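Long-range contacts in actinorhodin polyketide putative beta-ketoacyl synthase 2 (Streptomyces coelicolor A3, PDB 1TQY), which serves as the chain length factor of the actinorhodin polyketide synthase, pairing with a second protein chain and probably helping to set polyketide length: residues Leu262-Asp270 / Leu281-Ala292; Gly325-Val333 / Arg373-Leu381. All coordinates share one frame; numbering follows the deposited sequence.

Both contacts belong to the C-terminal half of the thiolase-like fold and follow one another along the chain. They lie about 19 Å apart between centres and about 7 Å between nearest atoms, without touching. Helix 310-324 links them: L281, E282 and I285 of contact 1 pack on it, as do V329, E374 and Y375 of contact 2. Strands link them too, since I285 meets strand 391-398, which pairs with 301-303, the neighbour of 330-332. Contact 1, centred about 17 Å from the centre of the chain, reaches the partner protein through F269 and R283; contact 2, about 22 Å from that centre, meets no other protein chain. Neither includes P21 or Q58, which bind the sodium ion.

Contact 1. Residues Leu262-Asp270 / Leu281-Ala292; sequences LAGCASTFD and LERAIRLALNDA
D291 OD2 is gripped twice: by the backbone N of C265, 3.0 Å away and 159° at the hydrogen, and by R180 in a salt bridge. The C265 bond uses the lone pair of OD2 that faces away from OD1, while R180 supplies a countercharge. This joins helix 281-292 to strand 260-269 in the thiolase-like fold; the helix axis and that of strand residues 262-269 run roughly antiparallel, at 146°. A263 and G264 form a classic beta bulge opposite V407, and small residues let the helix approach. G264 has no side chain, and its CA lies 3.8 Å from A288 O; A263 CB meets A292 CB at 3.6 Å. The methyl of A266 points at the helix, with CB 3.4 Å from A284 O and 3.5 Å from L287 CB. T268 suits a mixed setting. Its chi1 of 63° directs OG1 to G280 O and N403 ND2, and leaves CG2 beside the backbone N to pack on A284. The R283 guanidinium lays one face over T268 CB, 3.7 Å from NH2. That same NH2 bonds the backbone of the partner protein chain and donates to a water, 2.6 Å from R283 NH2, which donates to F269 O.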
loop_
_atom_site.group_PDB
_atom_site.type_symbol
_atom_site.label_atom_id
_atom_site.label_comp_id
_atom_site.label_asym_id
_atom_site.label_seq_id
_atom_site.Cartn_x
_atom_site.Cartn_y
_atom_site.Cartn_z
ATOM N N LEU B 262 -9.299 -15.350 -13.402
ATOM C CA LEU B 262 -9.345 -14.990 -11.996
ATOM C C LEU B 262 -10.851 -14.808 -11.783
ATOM O O LEU B 262 -11.388 -13.727 -12.019
ATOM C CB LEU B 262 -8.611 -13.671 -11.766
ATOM C CG LEU B 262 -8.016 -13.451 -10.380
ATOM C CD1 LEU B 262 -7.794 -11.960 -10.156
ATOM C CD2 LEU B 262 -8.927 -14.002 -9.305
ATOM N N ALA B 263 -11.524 -15.867 -11.351
ATOM C CA ALA B 263 -12.974 -15.850 -11.171
ATOM C C ALA B 263 -13.530 -14.986 -10.050
ATOM O O ALA B 263 -14.493 -14.246 -10.254
ATOM C CB ALA B 263 -13.479 -17.282 -11.018
ATOM N N GLY B 264 -12.946 -15.095 -8.861
ATOM C CA GLY B 264 -13.426 -14.307 -7.739
ATOM C C GLY B 264 -12.323 -13.979 -6.752
ATOM O O GLY B 264 -11.278 -14.641 -6.730
ATOM N N CYS B 265 -12.560 -12.954 -5.935
ATOM C CA CYS B 265 -11.602 -12.492 -4.924
ATOM C C CYS B 265 -12.341 -11.973 -3.700
ATOM O O CYS B 265 -13.478 -11.523 -3.803
ATOM C CB CYS B 265 -10.760 -11.336 -5.466
ATOM S SG CYS B 265 -10.050 -11.609 -7.102
ATOM N N ALA B 266 -11.681 -12.009 -2.548
ATOM C CA ALA B 266 -12.281 -11.509 -1.318
ATOM C C ALA B 266 -11.258 -11.315 -0.203
ATOM O O ALA B 266 -10.312 -12.099 -0.070
ATOM C CB ALA B 266 -13.379 -12.453 -0.851
ATOM N N SER B 267 -11.466 -10.269 0.595
ATOM C CA SER B 267 -10.590 -9.941 1.716
ATOM C C SER B 267 -11.430 -9.686 2.960
ATOM O O SER B 267 -12.428 -8.969 2.898
ATOM C CB SER B 267 -9.780 -8.668 1.434
ATOM O OG SER B 267 -8.919 -8.831 0.325
ATOM N N THR B 268 -11.042 -10.283 4.082
ATOM C CA THR B 268 -11.748 -10.058 5.345
ATOM C C THR B 268 -10.673 -9.784 6.382
ATOM O O THR B 268 -9.484 -9.902 6.088
ATOM C CB THR B 268 -12.579 -11.285 5.820
ATOM O OG1 THR B 268 -11.704 -12.387 6.081
ATOM C CG2 THR B 268 -13.625 -11.688 4.778
ATOM N N PHE B 269 -11.079 -9.393 7.583
ATOM C CA PHE B 269 -10.121 -9.110 8.644
ATOM C C PHE B 269 -10.628 -9.729 9.946
ATOM O O PHE B 269 -11.789 -9.554 10.299
ATOM C CB PHE B 269 -9.946 -7.597 8.817
ATOM C CG PHE B 269 -8.783 -7.227 9.692
ATOM C CD1 PHE B 269 -7.481 -7.516 9.293
ATOM C CD2 PHE B 269 -8.982 -6.629 10.927
ATOM C CE1 PHE B 269 -6.386 -7.217 10.116
ATOM C CE2 PHE B 269 -7.897 -6.322 11.767
ATOM C CZ PHE B 269 -6.598 -6.617 11.358
ATOM N N ASP B 270 -9.770 -10.455 10.655
ATOM C CA ASP B 270 -10.191 -11.099 11.902
ATOM C C ASP B 270 -10.521 -10.100 13.005
ATOM O O ASP B 270 -10.029 -8.975 13.002
ATOM C CB ASP B 270 -9.098 -12.035 12.437
ATOM C CG ASP B 270 -8.811 -13.206 11.514
ATOM O OD1 ASP B 270 -9.646 -13.532 10.649
ATOM O OD2 ASP B 270 -7.741 -13.817 11.673
ATOM N N LEU B 281 -11.372 -16.200 7.990
ATOM C CA LEU B 281 -10.889 -16.947 6.827
ATOM C C LEU B 281 -12.025 -17.678 6.114
ATOM O O LEU B 281 -12.101 -17.688 4.873
ATOM C CB LEU B 281 -9.803 -17.955 7.238
ATOM C CG LEU B 281 -9.214 -18.869 6.146
ATOM C CD1 LEU B 281 -8.654 -18.004 5.026
ATOM C CD2 LEU B 281 -8.111 -19.760 6.719
ATOM N N GLU B 282 -12.906 -18.301 6.891
ATOM C CA GLU B 282 -14.030 -19.026 6.305
ATOM C C GLU B 282 -14.859 -18.026 5.497
ATOM O O GLU B 282 -15.180 -18.272 4.337
ATOM C CB GLU B 282 -14.898 -19.669 7.400
ATOM C CG GLU B 282 -16.074 -20.493 6.863
ATOM C CD GLU B 282 -17.036 -20.939 7.963
ATOM O OE1 GLU B 282 -18.089 -21.528 7.632
ATOM O OE2 GLU B 282 -16.735 -20.701 9.154
ATOM N N ARG B 283 -15.184 -16.892 6.108
ATOM C CA ARG B 283 -15.970 -15.878 5.416
ATOM C C ARG B 283 -15.322 -15.443 4.092
ATOM O O ARG B 283 -16.007 -15.344 3.072
ATOM C CB ARG B 283 -16.206 -14.652 6.313
ATOM C CG ARG B 283 -17.029 -13.545 5.632
ATOM C CD ARG B 283 -17.589 -12.505 6.613
ATOM N NE ARG B 283 -16.573 -11.603 7.160
ATOM C CZ ARG B 283 -15.822 -11.873 8.222
ATOM N NH1 ARG B 283 -15.974 -13.026 8.864
ATOM N NH2 ARG B 283 -14.918 -10.993 8.634
ATOM N N ALA B 284 -14.013 -15.192 4.103
ATOM C CA ALA B 284 -13.317 -14.782 2.886
ATOM C C ALA B 284 -13.511 -15.826 1.789
ATOM O O ALA B 284 -13.816 -15.495 0.641
ATOM C CB ALA B 284 -11.811 -14.585 3.163
ATOM N N ILE B 285 -13.338 -17.096 2.143
ATOM C CA ILE B 285 -13.505 -18.167 1.174
ATOM C C ILE B 285 -14.891 -18.145 0.537
ATOM O O ILE B 285 -15.023 -18.143 -0.690
ATOM C CB ILE B 285 -13.314 -19.544 1.805
ATOM C CG1 ILE B 285 -11.873 -19.698 2.294
ATOM C CG2 ILE B 285 -13.675 -20.613 0.779
ATOM C CD1 ILE B 285 -11.669 -20.893 3.187
ATOM N N ARG B 286 -15.924 -18.122 1.369
ATOM C CA ARG B 286 -17.288 -18.118 0.848
ATOM C C ARG B 286 -17.589 -16.858 0.046
ATOM O O ARG B 286 -18.398 -16.884 -0.884
ATOM C CB ARG B 286 -18.305 -18.243 1.979
ATOM C CG ARG B 286 -18.249 -19.537 2.725
ATOM C CD ARG B 286 -19.206 -19.514 3.908
ATOM N NE ARG B 286 -19.102 -20.762 4.649
ATOM C CZ ARG B 286 -19.611 -21.919 4.240
ATOM N NH1 ARG B 286 -20.280 -21.988 3.093
ATOM N NH2 ARG B 286 -19.417 -23.013 4.965
ATOM N N LEU B 287 -16.954 -15.753 0.415
ATOM C CA LEU B 287 -17.161 -14.501 -0.302
ATOM C C LEU B 287 -16.541 -14.649 -1.689
ATOM O O LEU B 287 -17.151 -14.300 -2.697
ATOM C CB LEU B 287 -16.509 -13.337 0.447
ATOM C CG LEU B 287 -17.423 -12.299 1.103
ATOM C CD1 LEU B 287 -18.734 -12.918 1.534
ATOM C CD2 LEU B 287 -16.691 -11.653 2.274
ATOM N N ALA B 288 -15.329 -15.187 -1.731
ATOM C CA ALA B 288 -14.639 -15.385 -2.996
ATOM C C ALA B 288 -15.410 -16.347 -3.901
ATOM O O ALA B 288 -15.490 -16.132 -5.110
ATOM C CB ALA B 288 -13.212 -15.907 -2.750
ATOM N N LEU B 289 -15.970 -17.411 -3.332
ATOM C CA LEU B 289 -16.728 -18.377 -4.132
ATOM C C LEU B 289 -17.985 -17.757 -4.730
ATOM O O LEU B 289 -18.356 -18.080 -5.858
ATOM C CB LEU B 289 -17.109 -19.590 -3.282
ATOM C CG LEU B 289 -15.979 -20.556 -2.936
ATOM C CD1 LEU B 289 -16.527 -21.670 -2.053
ATOM C CD2 LEU B 289 -15.379 -21.135 -4.213
ATOM N N ASN B 290 -18.635 -16.874 -3.974
ATOM C CA ASN B 290 -19.851 -16.199 -4.442
ATOM C C ASN B 290 -19.556 -15.249 -5.588
ATOM O O ASN B 290 -20.316 -15.152 -6.554
ATOM C CB ASN B 290 -20.489 -15.378 -3.323
ATOM C CG ASN B 290 -21.278 -16.219 -2.360
ATOM O OD1 ASN B 290 -22.126 -17.019 -2.767
ATOM N ND2 ASN B 290 -21.019 -16.039 -1.067
ATOM N N ASP B 291 -18.460 -14.519 -5.441
ATOM C CA ASP B 291 -18.027 -13.562 -6.439
ATOM C C ASP B 291 -17.814 -14.326 -7.744
ATOM O O ASP B 291 -18.160 -13.847 -8.819
ATOM C CB ASP B 291 -16.735 -12.898 -5.951
ATOM C CG ASP B 291 -16.243 -11.806 -6.873
ATOM O OD1 ASP B 291 -17.071 -11.199 -7.581
ATOM O OD2 ASP B 291 -15.020 -11.545 -6.869
ATOM N N ALA B 292 -17.283 -15.536 -7.625
ATOM C CA ALA B 292 -17.001 -16.384 -8.775
ATOM C C ALA B 292 -18.238 -17.119 -9.279
ATOM O O ALA B 292 -18.216 -17.688 -10.366
ATOM C CB ALA B 292 -15.924 -17.387 -8.413
HETATM O O HOH W 1 -13.614 -11.781 10.690
#

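Contact 2. Residues Gly325-Val333 / Arg373-Leu381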
loop_
_atom_site.group_PDB
_atom_site.type_symbol
_atom_site.label_atom_id
_atom_site.label_comp_id
_atom_site.label_asym_id
_atom_site.label_seq_id
_atom_site.Cartn_x
_atom_site.Cartn_y
_atom_site.Cartn_z
ATOM N N GLY B 325 -15.881 -29.455 4.031
ATOM C CA GLY B 325 -16.023 -30.682 4.816
ATOM C C GLY B 325 -14.644 -31.241 5.104
ATOM O O GLY B 325 -13.711 -30.993 4.339
ATOM N N ARG B 326 -14.478 -31.983 6.194
ATOM C CA ARG B 326 -13.151 -32.528 6.490
ATOM C C ARG B 326 -12.730 -33.537 5.414
ATOM O O ARG B 326 -13.543 -34.347 4.954
ATOM C CB ARG B 326 -13.135 -33.123 7.907
ATOM C CG ARG B 326 -13.175 -32.023 8.990
ATOM C CD ARG B 326 -13.553 -32.555 10.368
ATOM N NE ARG B 326 -12.634 -33.575 10.851
ATOM C CZ ARG B 326 -11.447 -33.332 11.401
ATOM N NH1 ARG B 326 -11.008 -32.089 11.550
ATOM N NH2 ARG B 326 -10.700 -34.340 11.815
ATOM N N GLU B 327 -11.459 -33.455 5.014
ATOM C CA GLU B 327 -10.898 -34.278 3.939
ATOM C C GLU B 327 -11.791 -34.129 2.685
ATOM O O GLU B 327 -11.758 -34.961 1.773
ATOM C CB GLU B 327 -10.827 -35.762 4.334
ATOM C CG GLU B 327 -9.912 -36.120 5.495
ATOM C CD GLU B 327 -10.602 -36.006 6.861
ATOM O OE1 GLU B 327 -11.853 -36.050 6.904
ATOM O OE2 GLU B 327 -9.890 -35.893 7.887
ATOM N N GLY B 328 -12.587 -33.063 2.648
ATOM C CA GLY B 328 -13.506 -32.840 1.538
ATOM C C GLY B 328 -12.940 -32.294 0.234
ATOM O O GLY B 328 -13.655 -32.194 -0.763
ATOM N N VAL B 329 -11.662 -31.941 0.230
ATOM C CA VAL B 329 -11.050 -31.407 -0.967
ATOM C C VAL B 329 -9.539 -31.508 -0.863
ATOM O O VAL B 329 -8.973 -31.378 0.218
ATOM C CB VAL B 329 -11.503 -29.925 -1.189
ATOM C CG1 VAL B 329 -11.040 -29.053 -0.023
ATOM C CG2 VAL B 329 -10.991 -29.403 -2.518
ATOM N N PRO B 330 -8.867 -31.801 -1.987
ATOM C CA PRO B 330 -7.410 -31.904 -1.952
ATOM C C PRO B 330 -6.831 -30.590 -1.466
ATOM O O PRO B 330 -7.280 -29.523 -1.879
ATOM C CB PRO B 330 -7.050 -32.181 -3.409
ATOM C CG PRO B 330 -8.210 -33.017 -3.871
ATOM C CD PRO B 330 -9.399 -32.264 -3.283
ATOM N N VAL B 331 -5.857 -30.661 -0.574
ATOM C CA VAL B 331 -5.232 -29.446 -0.083
ATOM C C VAL B 331 -3.752 -29.596 -0.372
ATOM O O VAL B 331 -3.212 -30.698 -0.303
ATOM C CB VAL B 331 -5.414 -29.261 1.441
ATOM C CG1 VAL B 331 -4.664 -28.008 1.904
ATOM C CG2 VAL B 331 -6.890 -29.140 1.783
ATOM N N THR B 332 -3.093 -28.496 -0.710
ATOM C CA THR B 332 -1.668 -28.554 -0.980
ATOM C C THR B 332 -0.969 -27.261 -0.586
ATOM O O THR B 332 -1.582 -26.194 -0.538
ATOM C CB THR B 332 -1.387 -28.904 -2.465
ATOM O OG1 THR B 332 0.024 -29.073 -2.642
ATOM C CG2 THR B 332 -1.861 -27.797 -3.388
ATOM N N VAL B 333 0.320 -27.369 -0.283
ATOM C CA VAL B 333 1.111 -26.220 0.128
ATOM C C VAL B 333 2.484 -26.275 -0.543
ATOM O O VAL B 333 3.481 -26.637 0.082
ATOM C CB VAL B 333 1.282 -26.205 1.672
ATOM C CG1 VAL B 333 2.067 -24.985 2.115
ATOM C CG2 VAL B 333 -0.092 -26.222 2.337
ATOM N N ARG B 373 -4.681 -35.978 12.689
ATOM C CA ARG B 373 -6.075 -36.283 12.365
ATOM C C ARG B 373 -6.936 -35.066 12.702
ATOM O O ARG B 373 -7.963 -34.807 12.066
ATOM C CB ARG B 373 -6.524 -37.515 13.175
ATOM C CG ARG B 373 -8.039 -37.772 13.231
ATOM C CD ARG B 373 -8.645 -37.950 11.850
ATOM N NE ARG B 373 -10.104 -38.099 11.877
ATOM C CZ ARG B 373 -10.748 -39.198 12.267
ATOM N NH1 ARG B 373 -10.061 -40.261 12.670
ATOM N NH2 ARG B 373 -12.075 -39.240 12.244
ATOM N N GLU B 374 -6.494 -34.316 13.707
ATOM C CA GLU B 374 -7.190 -33.116 14.161
ATOM C C GLU B 374 -7.497 -32.164 13.002
ATOM O O GLU B 374 -8.610 -31.652 12.887
ATOM C CB GLU B 374 -6.330 -32.397 15.216
ATOM C CG GLU B 374 -6.928 -31.111 15.790
ATOM C CD GLU B 374 -5.885 -30.224 16.475
ATOM O OE1 GLU B 374 -5.001 -30.763 17.180
ATOM O OE2 GLU B 374 -5.958 -28.981 16.316
ATOM N N TYR B 375 -6.515 -31.933 12.133
ATOM C CA TYR B 375 -6.713 -31.016 11.003
ATOM C C TYR B 375 -7.763 -31.467 9.995
ATOM O O TYR B 375 -8.348 -30.647 9.274
ATOM C CB TYR B 375 -5.381 -30.761 10.281
ATOM C CG TYR B 375 -4.306 -30.174 11.175
ATOM C CD1 TYR B 375 -4.639 -29.561 12.386
ATOM C CD2 TYR B 375 -2.966 -30.190 10.795
ATOM C CE1 TYR B 375 -3.669 -28.979 13.193
ATOM C CE2 TYR B 375 -1.988 -29.603 11.599
ATOM C CZ TYR B 375 -2.356 -28.999 12.797
ATOM O OH TYR B 375 -1.404 -28.393 13.584
ATOM N N GLY B 376 -7.986 -32.776 9.934
ATOM C CA GLY B 376 -8.970 -33.316 9.014
ATOM C C GLY B 376 -8.830 -32.809 7.590
ATOM O O GLY B 376 -9.789 -32.308 7.017
ATOM N N ILE B 377 -7.644 -32.928 7.003
ATOM C CA ILE B 377 -7.467 -32.458 5.639
ATOM C C ILE B 377 -6.854 -33.521 4.743
ATOM O O ILE B 377 -6.146 -34.412 5.211
ATOM C CB ILE B 377 -6.573 -31.206 5.571
ATOM C CG1 ILE B 377 -5.187 -31.523 6.124
ATOM C CG2 ILE B 377 -7.217 -30.067 6.353
ATOM C CD1 ILE B 377 -4.206 -30.371 5.980
ATOM N N ASP B 378 -7.145 -33.439 3.450
ATOM C CA ASP B 378 -6.585 -34.372 2.482
ATOM C C ASP B 378 -5.392 -33.660 1.834
ATOM O O ASP B 378 -5.551 -33.011 0.805
ATOM C CB ASP B 378 -7.645 -34.728 1.430
ATOM C CG ASP B 378 -7.099 -35.625 0.321
ATOM O OD1 ASP B 378 -6.037 -36.255 0.515
ATOM O OD2 ASP B 378 -7.741 -35.714 -0.743
ATOM N N LEU B 379 -4.211 -33.763 2.445
ATOM C CA LEU B 379 -3.007 -33.107 1.912
ATOM C C LEU B 379 -2.328 -33.880 0.792
ATOM O O LEU B 379 -2.176 -35.092 0.882
ATOM C CB LEU B 379 -1.960 -32.890 3.010
ATOM C CG LEU B 379 -1.693 -31.485 3.557
ATOM C CD1 LEU B 379 -0.370 -31.517 4.327
ATOM C CD2 LEU B 379 -1.614 -30.467 2.434
ATOM N N VAL B 380 -1.914 -33.172 -0.256
ATOM C CA VAL B 380 -1.214 -33.803 -1.367
ATOM C C VAL B 380 0.278 -33.797 -1.035
ATOM O O VAL B 380 0.925 -32.751 -1.062
ATOM C CB VAL B 380 -1.431 -33.040 -2.685
ATOM C CG1 VAL B 380 -0.738 -33.779 -3.817
ATOM C CG2 VAL B 380 -2.931 -32.928 -2.987
ATOM N N LEU B 381 0.820 -34.970 -0.727
ATOM C CA LEU B 381 2.223 -35.095 -0.362
ATOM C C LEU B 381 3.037 -35.954 -1.320
ATOM O O LEU B 381 2.501 -36.831 -1.995
ATOM C CB LEU B 381 2.341 -35.685 1.045
ATOM C CG LEU B 381 1.580 -34.981 2.166
ATOM C CD1 LEU B 381 1.601 -35.852 3.425
ATOM C CD2 LEU B 381 2.193 -33.632 2.437
HETATM O O HOH W 2 -10.779 -30.256 4.585
HETATM O O HOH W 3 -9.116 -31.689 2.971
#
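R326 reaches across to R373 O and E374 O of the 3-10 turn 373-375, just after G325 ends helix 310-324 and begins the type II turn G325-G328. A bend at chi3 (59°) turns the guanidinium so that NH1 donates to E374 O (2.8 Å, 173°), with the oxygen in the guanidinium plane, and NH2 donates to R373 O at 2.8 Å. G376 N reaches R373 O from the opposite face of that carbonyl. G376 CA sits 3.2 Å above the R326 guanidinium plane, offset toward its rim; with the guanidinium where a side chain would point, and with positive phi, glycine suits the place. The backbone N of E327 donates to G376 O at 2.8 Å. V329 O is joined to D378 N by a bridging water. V331 pairs in parallel with L379: V331 N donates to D378 O (2.7 Å), and V331 O accepts a hydrogen bond from V380 N (2.8 Å) almost in line with its C=O bond. Beta-branched V331, a residue type common in strands, sets CG1 4.0 Å from L379 CD2. T332 OG1 is hydrogen-bonded to A363 O and T365 OG1. Strand 330-332 lies between 301-303 and the short, weakly bonded 378-379, while V329 and Y375 pack on helix 310-324.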